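Local coordinates for protein inactive Zymogen C11 Protease (Parabacteroides distasonis, PDB 6MZO) that is an inactive zymogen of a clostripain-like C11 protease, a clan CD family whose active members are cysteine peptidases, at residues V15-F19 with T92-I97; A60-Q65 with Q75-Y81. All coordinates share one frame; numbering follows the deposited sequence.

Both contacts lie in the same half of the mixed nine-stranded sheet, and their centres lie about 12 Å apart. Contact 1 packs helix 90-103 on strand 14-19 in the parallel part of the sheet. Contact 2 pairs strands 62-69 and 72-80, the hairpin that forms the sheet's margin. Along the chain the order is 15-19, 60-65, 75-81, 92-97, so the hairpin falls between the two halves of contact 1. After the hairpin a loop leads the chain into helix 90-103. The two contacts touch: Ile-96 packs on Leu-63 and Tyr-81, and Leu-16 reaches Leu-63. One helix therefore covers both inner strand 14-19 and the edge hairpin.

Contact 1: residues V15-F19 with T92-I97; sequences VLIYF and TLTQII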
ATOM      1  N   VAL A  15       8.750 -14.578  -2.416  1.00 19.33           N
ATOM      2  CA  VAL A  15       7.844 -13.548  -1.841  1.00 17.76           C
ATOM      3  C   VAL A  15       7.718 -13.744  -0.318  1.00 20.30           C
ATOM      4  O   VAL A  15       7.537 -14.856   0.194  1.00 19.98           O
ATOM      5  CB  VAL A  15       6.449 -13.684  -2.490  1.00 20.08           C
ATOM      6  CG1 VAL A  15       5.435 -12.689  -1.816  1.00 19.78           C
ATOM      7  CG2 VAL A  15       6.495 -13.382  -4.014  1.00 20.53           C
ATOM      8  N   LEU A  16       7.836 -12.626   0.409  1.00 20.31           N
ATOM      9  CA  LEU A  16       7.612 -12.536   1.847  1.00 20.20           C
ATOM     10  C   LEU A  16       6.289 -11.795   2.055  1.00 20.67           C
ATOM     11  O   LEU A  16       6.102 -10.704   1.503  1.00 20.24           O
ATOM     12  CB  LEU A  16       8.761 -11.754   2.547  1.00 23.01           C
ATOM     13  CG  LEU A  16       8.396 -11.340   3.997  1.00 23.44           C
ATOM     14  CD1 LEU A  16       8.301 -12.623   4.847  1.00 24.08           C
ATOM     15  CD2 LEU A  16       9.533 -10.390   4.473  1.00 24.49           C
ATOM     16  N   ILE A  17       5.397 -12.462   2.796  1.00 19.76           N
ATOM     17  CA  ILE A  17       4.153 -11.788   3.260  1.00 19.96           C
ATOM     18  C   ILE A  17       4.329 -11.569   4.761  1.00 21.78           C
ATOM     19  O   ILE A  17       4.458 -12.531   5.547  1.00 21.37           O
ATOM     20  CB  ILE A  17       2.903 -12.648   2.922  1.00 19.65           C
ATOM     21  CG1 ILE A  17       2.860 -13.052   1.435  1.00 18.30           C
ATOM     22  CG2 ILE A  17       1.638 -11.846   3.462  1.00 19.38           C
ATOM     23  CD1 ILE A  17       1.506 -13.774   1.031  1.00 18.61           C
ATOM     24  N   TYR A  18       4.316 -10.284   5.144  1.00 21.07           N
ATOM     25  CA  TYR A  18       4.657  -9.874   6.497  1.00 22.90           C
ATOM     26  C   TYR A  18       3.437  -9.263   7.165  1.00 24.97           C
ATOM     27  O   TYR A  18       2.925  -8.225   6.685  1.00 25.96           O
ATOM     28  CB  TYR A  18       5.786  -8.833   6.431  1.00 24.68           C
ATOM     29  CG  TYR A  18       6.373  -8.385   7.732  1.00 25.58           C
ATOM     30  CD1 TYR A  18       5.750  -7.408   8.481  1.00 24.45           C
ATOM     31  CD2 TYR A  18       7.564  -8.915   8.170  1.00 25.01           C
ATOM     32  CE1 TYR A  18       6.291  -6.951   9.708  1.00 28.11           C
ATOM     33  CE2 TYR A  18       8.130  -8.495   9.353  1.00 27.34           C
ATOM     34  CZ  TYR A  18       7.475  -7.501  10.136  1.00 27.56           C
ATOM     35  OH  TYR A  18       8.069  -7.064  11.311  1.00 31.89           O
ATOM     36  N   PHE A  19       2.920  -9.978   8.173  1.00 25.49           N
ATOM     37  CA  PHE A  19       1.734  -9.511   8.895  1.00 24.43           C
ATOM     38  C   PHE A  19       2.147  -8.811  10.156  1.00 32.46           C
ATOM     39  O   PHE A  19       2.539  -9.466  11.130  1.00 31.60           O
ATOM     40  CB  PHE A  19       0.807 -10.694   9.229  1.00 26.69           C
ATOM     41  CG  PHE A  19       0.142 -11.335   8.043  1.00 25.44           C
ATOM     42  CD1 PHE A  19      -1.070 -10.844   7.607  1.00 24.90           C
ATOM     43  CD2 PHE A  19       0.692 -12.450   7.353  1.00 22.22           C
ATOM     44  CE1 PHE A  19      -1.694 -11.396   6.539  1.00 23.48           C
ATOM     45  CE2 PHE A  19       0.064 -13.019   6.276  1.00 25.78           C
ATOM     46  CZ  PHE A  19      -1.153 -12.496   5.830  1.00 25.22           C
ATOM     47  N   THR A  92      12.923  -4.813  12.491  1.00 42.22           N
ATOM     48  CA  THR A  92      12.463  -6.199  12.479  1.00 42.00           C
ATOM     49  C   THR A  92      12.149  -6.608  11.060  1.00 39.35           C
ATOM     50  O   THR A  92      12.535  -7.680  10.607  1.00 38.90           O
ATOM     51  CB  THR A  92      11.232  -6.392  13.386  1.00 41.25           C
ATOM     52  OG1 THR A  92      11.594  -6.120  14.741  1.00 42.99           O
ATOM     53  CG2 THR A  92      10.656  -7.808  13.208  1.00 42.12           C
ATOM     54  N   LEU A  93      11.437  -5.734  10.342  1.00 36.39           N
ATOM     55  CA  LEU A  93      11.121  -6.022   8.962  1.00 34.66           C
ATOM     56  C   LEU A  93      12.378  -6.293   8.149  1.00 31.37           C
ATOM     57  O   LEU A  93      12.428  -7.290   7.441  1.00 30.57           O
ATOM     58  CB  LEU A  93      10.285  -4.864   8.380  1.00 32.60           C
ATOM     59  CG  LEU A  93      10.028  -4.899   6.881  1.00 31.33           C
ATOM     60  CD1 LEU A  93       9.319  -6.181   6.410  1.00 30.10           C
ATOM     61  CD2 LEU A  93       9.171  -3.682   6.510  1.00 36.66           C
ATOM     62  N   THR A  94      13.424  -5.473   8.280  1.00 34.44           N
ATOM     63  CA  THR A  94      14.574  -5.731   7.400  1.00 38.40           C
ATOM     64  C   THR A  94      15.405  -6.921   7.907  1.00 37.93           C
ATOM     65  O   THR A  94      16.038  -7.602   7.113  1.00 38.68           O
ATOM     66  CB  THR A  94      15.451  -4.493   7.226  1.00 37.62           C
ATOM     67  OG1 THR A  94      16.028  -4.116   8.483  1.00 41.30           O
ATOM     68  CG2 THR A  94      14.586  -3.314   6.663  1.00 43.84           C
ATOM     69  N   GLN A  95      15.321  -7.203   9.196  1.00 35.89           N
ATOM     70  CA  GLN A  95      15.923  -8.433   9.759  1.00 39.12           C
ATOM     71  C   GLN A  95      15.317  -9.686   9.087  1.00 38.13           C
ATOM     72  O   GLN A  95      16.040 -10.601   8.655  1.00 39.61           O
ATOM     73  CB  GLN A  95      15.700  -8.519  11.254  1.00 44.57           C
ATOM     74  CG  GLN A  95      16.203  -9.839  11.824  1.00 56.97           C
ATOM     75  CD  GLN A  95      15.899  -9.986  13.296  1.00 67.04           C
ATOM     76  OE1 GLN A  95      15.709  -8.982  14.001  1.00 71.33           O
ATOM     77  NE2 GLN A  95      15.840 -11.235  13.773  1.00 68.60           N
ATOM     78  N   ILE A  96      13.987  -9.699   8.966  1.00 34.43           N
ATOM     79  CA  ILE A  96      13.262 -10.802   8.371  1.00 31.24           C
ATOM     80  C   ILE A  96      13.529 -10.867   6.862  1.00 32.97           C
ATOM     81  O   ILE A  96      13.762 -11.949   6.318  1.00 32.58           O
ATOM     82  CB  ILE A  96      11.739 -10.665   8.615  1.00 30.94           C
ATOM     83  CG1 ILE A  96      11.424 -10.712  10.131  1.00 34.89           C
ATOM     84  CG2 ILE A  96      10.982 -11.751   7.852  1.00 29.04           C
ATOM     85  CD1 ILE A  96      11.928 -12.000  10.902  1.00 35.84           C
ATOM     86  N   ILE A  97      13.505  -9.706   6.194  1.00 31.23           N
ATOM     87  CA  ILE A  97      13.785  -9.706   4.741  1.00 31.00           C
ATOM     88  C   ILE A  97      15.202 -10.258   4.519  1.00 35.05           C
ATOM     89  O   ILE A  97      15.446 -11.078   3.589  1.00 33.93           O
ATOM     90  CB  ILE A  97      13.657  -8.282   4.150  1.00 29.57           C
ATOM     91  CG1 ILE A  97      12.224  -7.864   4.107  1.00 26.58           C
ATOM     92  CG2 ILE A  97      14.242  -8.259   2.722  1.00 32.37           C
ATOM     93  CD1 ILE A  97      12.100  -6.374   3.893  1.00 28.23           C
TER
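The Tyr-18 ring carries Leu-93 on one face, with Thr-92 and Ile-96 at its edge. Leu-93 CD1 sits 3.9 Å from the centroid of the Tyr-18 ring, 18° off the normal, a CH-pi contact. At the edge, Ile-96 CG1 comes to 4.0 Å from Tyr-18 CE2, and Thr-92 CG2 to 3.3 Å from Tyr-18 OH. The CB of Tyr-18 points at the helix, and with CG anti to the backbone N (chi1 -174°) the ring leans forward along the strand, bringing OH to Thr-92. That hydroxyl is hydrogen-bonded to the Ser-87 carbonyl, before the helix, and the ring also stacks with Tyr-53 of strand 49-54. Two residues back, Leu-16 meets the next turn of the helix. Leu-16 CD2 lies 3.7 Å from Ile-97 CG1 and 3.9 Å from Ile-96 CG2, and the side chains cross at about a right angle. Strand and helix run nearly antiparallel, at 151°, with axes 10.5 Å apart, as in the layered alpha/beta fold of clan CD peptidases. With the ring of Tyr-18 cut back to an alanine, Leu-93 CD1 is likely to lose the face it rests on and the Ser-87 carbonyl this hydroxyl partner. The chemistry is mainly apolar: aliphatic groups and one ring join strand to helix, and the hydroxyls of Tyr-18 and Thr-92 are both satisfied by carbonyls of the preceding loop, Ser-87 and Asn-86.

Contact 2: residues A60-Q65 with Q75-Y81; sequences APQLFQ and QIVLETY
Leu-63 and Glu-79 form a hydrogen-bonded antiparallel pair, with Leu-63 N 2.9 Å from Glu-79 O. Leu-63 O takes two N-H groups: Glu-79 N at 3.1 Å and, more weakly, Leu-78 N at an N-H...O angle of 128°. Leu-78 and Glu-79 thus both face Leu-63, a classic beta bulge. On one side of the bulge Gln-65 and Ile-76 are hydrogen-bonded in both directions; on the other, Tyr-81 N donates to Pro-61 O at 2.8 Å. On one face of the sheet the Gln-75 amide stacks on the Phe-64 ring, planes 9° apart, with Gln-75 NE2 3.6 Å above the ring plane, over its centre. CG of Phe-64 lies between the backbone N and the carbonyl carbon (chi1 52°), which stands the ring up from the sheet, and the extended Gln-75 side chain lays its amide on it. Next to it, Gln-62 OE1 lies 3.7 Å from Val-77 CG1. On the other face Tyr-81 runs alongside Leu-63, with Tyr-81 CE2 4.0 Å from Leu-63 CB. Further out, helix 90-103 covers this face: Lys-99 touches Leu-63 and Tyr-81. Gln-65 OE1 is hydrogen-bonded to Tyr-104 OH. Strand 49-54 holds the hairpin from its inner side, bonding to Gln-62 and Phe-64. Backbone bonds thus hold the hairpin together, while its two faces differ: an amide-on-ring stack beside Gln-62 and Val-77 on one, Leu-63 and Tyr-81 under the helix on the other.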
ATOM      1  N   ALA A  60       3.868 -16.415  19.646  1.00 51.70           N
ATOM      2  CA  ALA A  60       5.188 -15.833  19.395  1.00 52.42           C
ATOM      3  C   ALA A  60       5.290 -15.437  17.905  1.00 44.65           C
ATOM      4  O   ALA A  60       4.646 -16.083  17.063  1.00 42.23           O
ATOM      5  CB  ALA A  60       6.288 -16.798  19.751  1.00 56.96           C
ATOM      6  N   PRO A  61       6.108 -14.407  17.595  1.00 43.34           N
ATOM      7  CA  PRO A  61       6.390 -14.088  16.182  1.00 41.57           C
ATOM      8  C   PRO A  61       7.148 -15.231  15.522  1.00 43.07           C
ATOM      9  O   PRO A  61       8.049 -15.835  16.146  1.00 40.83           O
ATOM     10  CB  PRO A  61       7.268 -12.840  16.257  1.00 44.00           C
ATOM     11  CG  PRO A  61       7.026 -12.272  17.672  1.00 48.76           C
ATOM     12  CD  PRO A  61       6.820 -13.493  18.522  1.00 46.89           C
ATOM     13  N   GLN A  62       6.819 -15.489  14.267  1.00 39.10           N
ATOM     14  CA  GLN A  62       7.436 -16.632  13.602  1.00 37.96           C
ATOM     15  C   GLN A  62       7.539 -16.403  12.113  1.00 37.36           C
ATOM     16  O   GLN A  62       6.672 -15.724  11.526  1.00 34.83           O
ATOM     17  CB  GLN A  62       6.656 -17.890  13.886  1.00 44.57           C
ATOM     18  CG  GLN A  62       5.200 -17.802  13.750  1.00 49.71           C
ATOM     19  CD  GLN A  62       4.534 -19.156  13.970  1.00 62.07           C
ATOM     20  OE1 GLN A  62       5.073 -20.023  14.652  1.00 65.72           O
ATOM     21  NE2 GLN A  62       3.367 -19.350  13.359  1.00 66.02           N
ATOM     22  N   LEU A  63       8.613 -16.961  11.534  1.00 32.37           N
ATOM     23  CA  LEU A  63       8.837 -16.954  10.091  1.00 31.75           C
ATOM     24  C   LEU A  63       8.659 -18.383   9.612  1.00 33.43           C
ATOM     25  O   LEU A  63       9.300 -19.301  10.167  1.00 33.88           O
ATOM     26  CB  LEU A  63      10.251 -16.414   9.791  1.00 33.03           C
ATOM     27  CG  LEU A  63      10.712 -16.419   8.345  1.00 32.74           C
ATOM     28  CD1 LEU A  63       9.865 -15.440   7.542  1.00 29.13           C
ATOM     29  CD2 LEU A  63      12.194 -16.023   8.311  1.00 36.00           C
ATOM     30  N   PHE A  64       7.787 -18.607   8.615  1.00 29.96           N
ATOM     31  CA  PHE A  64       7.579 -19.992   8.170  1.00 29.94           C
ATOM     32  C   PHE A  64       7.382 -19.997   6.665  1.00 29.05           C
ATOM     33  O   PHE A  64       6.966 -19.024   6.064  1.00 25.33           O
ATOM     34  CB  PHE A  64       6.383 -20.672   8.871  1.00 28.36           C
ATOM     35  CG  PHE A  64       5.050 -19.869   8.823  1.00 27.50           C
ATOM     36  CD1 PHE A  64       4.789 -18.923   9.798  1.00 32.82           C
ATOM     37  CD2 PHE A  64       4.094 -20.150   7.840  1.00 27.30           C
ATOM     38  CE1 PHE A  64       3.557 -18.201   9.815  1.00 31.66           C
ATOM     39  CE2 PHE A  64       2.861 -19.453   7.820  1.00 30.38           C
ATOM     40  CZ  PHE A  64       2.595 -18.488   8.822  1.00 26.69           C
ATOM     41  N   GLN A  65       7.692 -21.121   6.070  1.00 28.45           N
ATOM     42  CA  GLN A  65       7.487 -21.349   4.650  1.00 24.46           C
ATOM     43  C   GLN A  65       6.175 -22.113   4.472  1.00 25.27           C
ATOM     44  O   GLN A  65       5.771 -22.981   5.306  1.00 25.98           O
ATOM     45  CB  GLN A  65       8.706 -22.132   4.103  1.00 25.88           C
ATOM     46  CG  GLN A  65       8.469 -22.487   2.603  1.00 24.80           C
ATOM     47  CD  GLN A  65       9.675 -23.213   1.982  1.00 25.65           C
ATOM     48  OE1 GLN A  65      10.523 -23.840   2.693  1.00 30.81           O
ATOM     49  NE2 GLN A  65       9.762 -23.138   0.653  1.00 29.67           N
ATOM     50  N   GLN A  75       3.386 -26.644   6.059  1.00 33.09           N
ATOM     51  CA  GLN A  75       3.940 -25.478   6.726  1.00 34.09           C
ATOM     52  C   GLN A  75       5.248 -25.816   7.399  1.00 36.63           C
ATOM     53  O   GLN A  75       5.340 -26.834   8.111  1.00 41.85           O
ATOM     54  CB  GLN A  75       2.913 -24.931   7.718  1.00 35.27           C
ATOM     55  CG  GLN A  75       3.370 -23.747   8.525  1.00 34.56           C
ATOM     56  CD  GLN A  75       2.194 -22.927   9.123  1.00 50.87           C
ATOM     57  OE1 GLN A  75       1.076 -22.847   8.557  1.00 45.70           O
ATOM     58  NE2 GLN A  75       2.459 -22.296  10.268  1.00 51.95           N
ATOM     59  N   ILE A  76       6.296 -25.041   7.147  1.00 29.19           N
ATOM     60  CA  ILE A  76       7.592 -25.323   7.752  1.00 35.79           C
ATOM     61  C   ILE A  76       7.953 -24.131   8.606  1.00 38.41           C
ATOM     62  O   ILE A  76       8.384 -23.100   8.029  1.00 32.95           O
ATOM     63  CB  ILE A  76       8.711 -25.562   6.673  1.00 42.36           C
ATOM     64  CG1 ILE A  76       8.401 -26.807   5.817  1.00 45.53           C
ATOM     65  CG2 ILE A  76      10.096 -25.744   7.282  1.00 39.97           C
ATOM     66  CD1 ILE A  76       9.196 -26.864   4.540  1.00 48.58           C
ATOM     67  N   VAL A  77       7.805 -24.268   9.954  1.00 39.66           N
ATOM     68  CA  VAL A  77       8.021 -23.128  10.881  1.00 41.86           C
ATOM     69  C   VAL A  77       9.492 -23.035  11.038  1.00 42.82           C
ATOM     70  O   VAL A  77      10.091 -23.932  11.694  1.00 44.39           O
ATOM     71  CB  VAL A  77       7.317 -23.268  12.270  1.00 44.05           C
ATOM     72  CG1 VAL A  77       7.718 -22.115  13.254  1.00 47.28           C
ATOM     73  CG2 VAL A  77       5.785 -23.285  12.139  1.00 47.81           C
ATOM     74  N   LEU A  78      10.090 -22.048  10.373  1.00 39.54           N
ATOM     75  CA  LEU A  78      11.531 -21.846  10.349  1.00 42.43           C
ATOM     76  C   LEU A  78      12.136 -21.294  11.626  1.00 43.62           C
ATOM     77  O   LEU A  78      13.050 -21.892  12.225  1.00 47.33           O
ATOM     78  CB  LEU A  78      11.915 -20.901   9.244  1.00 39.38           C
ATOM     79  CG  LEU A  78      11.446 -21.431   7.890  1.00 43.72           C
ATOM     80  CD1 LEU A  78      11.804 -20.439   6.809  1.00 41.81           C
ATOM     81  CD2 LEU A  78      12.139 -22.767   7.587  1.00 46.58           C
ATOM     82  N   GLU A  79      11.686 -20.108  12.002  1.00 41.39           N
ATOM     83  CA  GLU A  79      12.223 -19.539  13.219  1.00 45.17           C
ATOM     84  C   GLU A  79      11.105 -19.015  14.072  1.00 43.97           C
ATOM     85  O   GLU A  79      10.133 -18.437  13.558  1.00 44.80           O
ATOM     86  CB  GLU A  79      13.237 -18.455  12.909  1.00 47.11           C
ATOM     87  CG  GLU A  79      13.893 -17.914  14.175  1.00 59.23           C
ATOM     88  CD  GLU A  79      15.208 -17.237  13.897  1.00 69.23           C
ATOM     89  OE1 GLU A  79      15.418 -16.805  12.741  1.00 71.18           O
ATOM     90  OE2 GLU A  79      16.035 -17.154  14.833  1.00 75.33           O
ATOM     91  N   THR A  80      11.235 -19.195  15.377  1.00 41.97           N
ATOM     92  CA  THR A  80      10.250 -18.649  16.291  1.00 50.10           C
ATOM     93  C   THR A  80      11.021 -17.643  17.141  1.00 57.95           C
ATOM     94  O   THR A  80      12.005 -18.005  17.771  1.00 65.05           O
ATOM     95  CB  THR A  80       9.609 -19.741  17.141  1.00 52.44           C
ATOM     96  OG1 THR A  80       8.838 -20.604  16.318  1.00 49.81           O
ATOM     97  CG2 THR A  80       8.705 -19.165  18.227  1.00 57.15           C
ATOM     98  N   TYR A  81      10.605 -16.378  17.123  1.00 52.79           N
ATOM     99  CA  TYR A  81      11.414 -15.306  17.698  1.00 49.37           C
ATOM    100  C   TYR A  81      11.031 -15.050  19.150  1.00 51.14           C
ATOM    101  O   TYR A  81      10.000 -15.546  19.593  1.00 50.52           O
ATOM    102  CB  TYR A  81      11.260 -14.046  16.853  1.00 44.71           C
ATOM    103  CG  TYR A  81      11.863 -14.223  15.485  1.00 42.23           C
ATOM    104  CD1 TYR A  81      13.220 -14.002  15.284  1.00 47.65           C
ATOM    105  CD2 TYR A  81      11.071 -14.584  14.398  1.00 39.27           C
ATOM    106  CE1 TYR A  81      13.787 -14.163  14.039  1.00 48.01           C
ATOM    107  CE2 TYR A  81      11.604 -14.723  13.171  1.00 40.77           C
ATOM    108  CZ  TYR A  81      12.988 -14.531  12.996  1.00 46.52           C
ATOM    109  OH  TYR A  81      13.589 -14.666  11.746  1.00 49.29           O
TER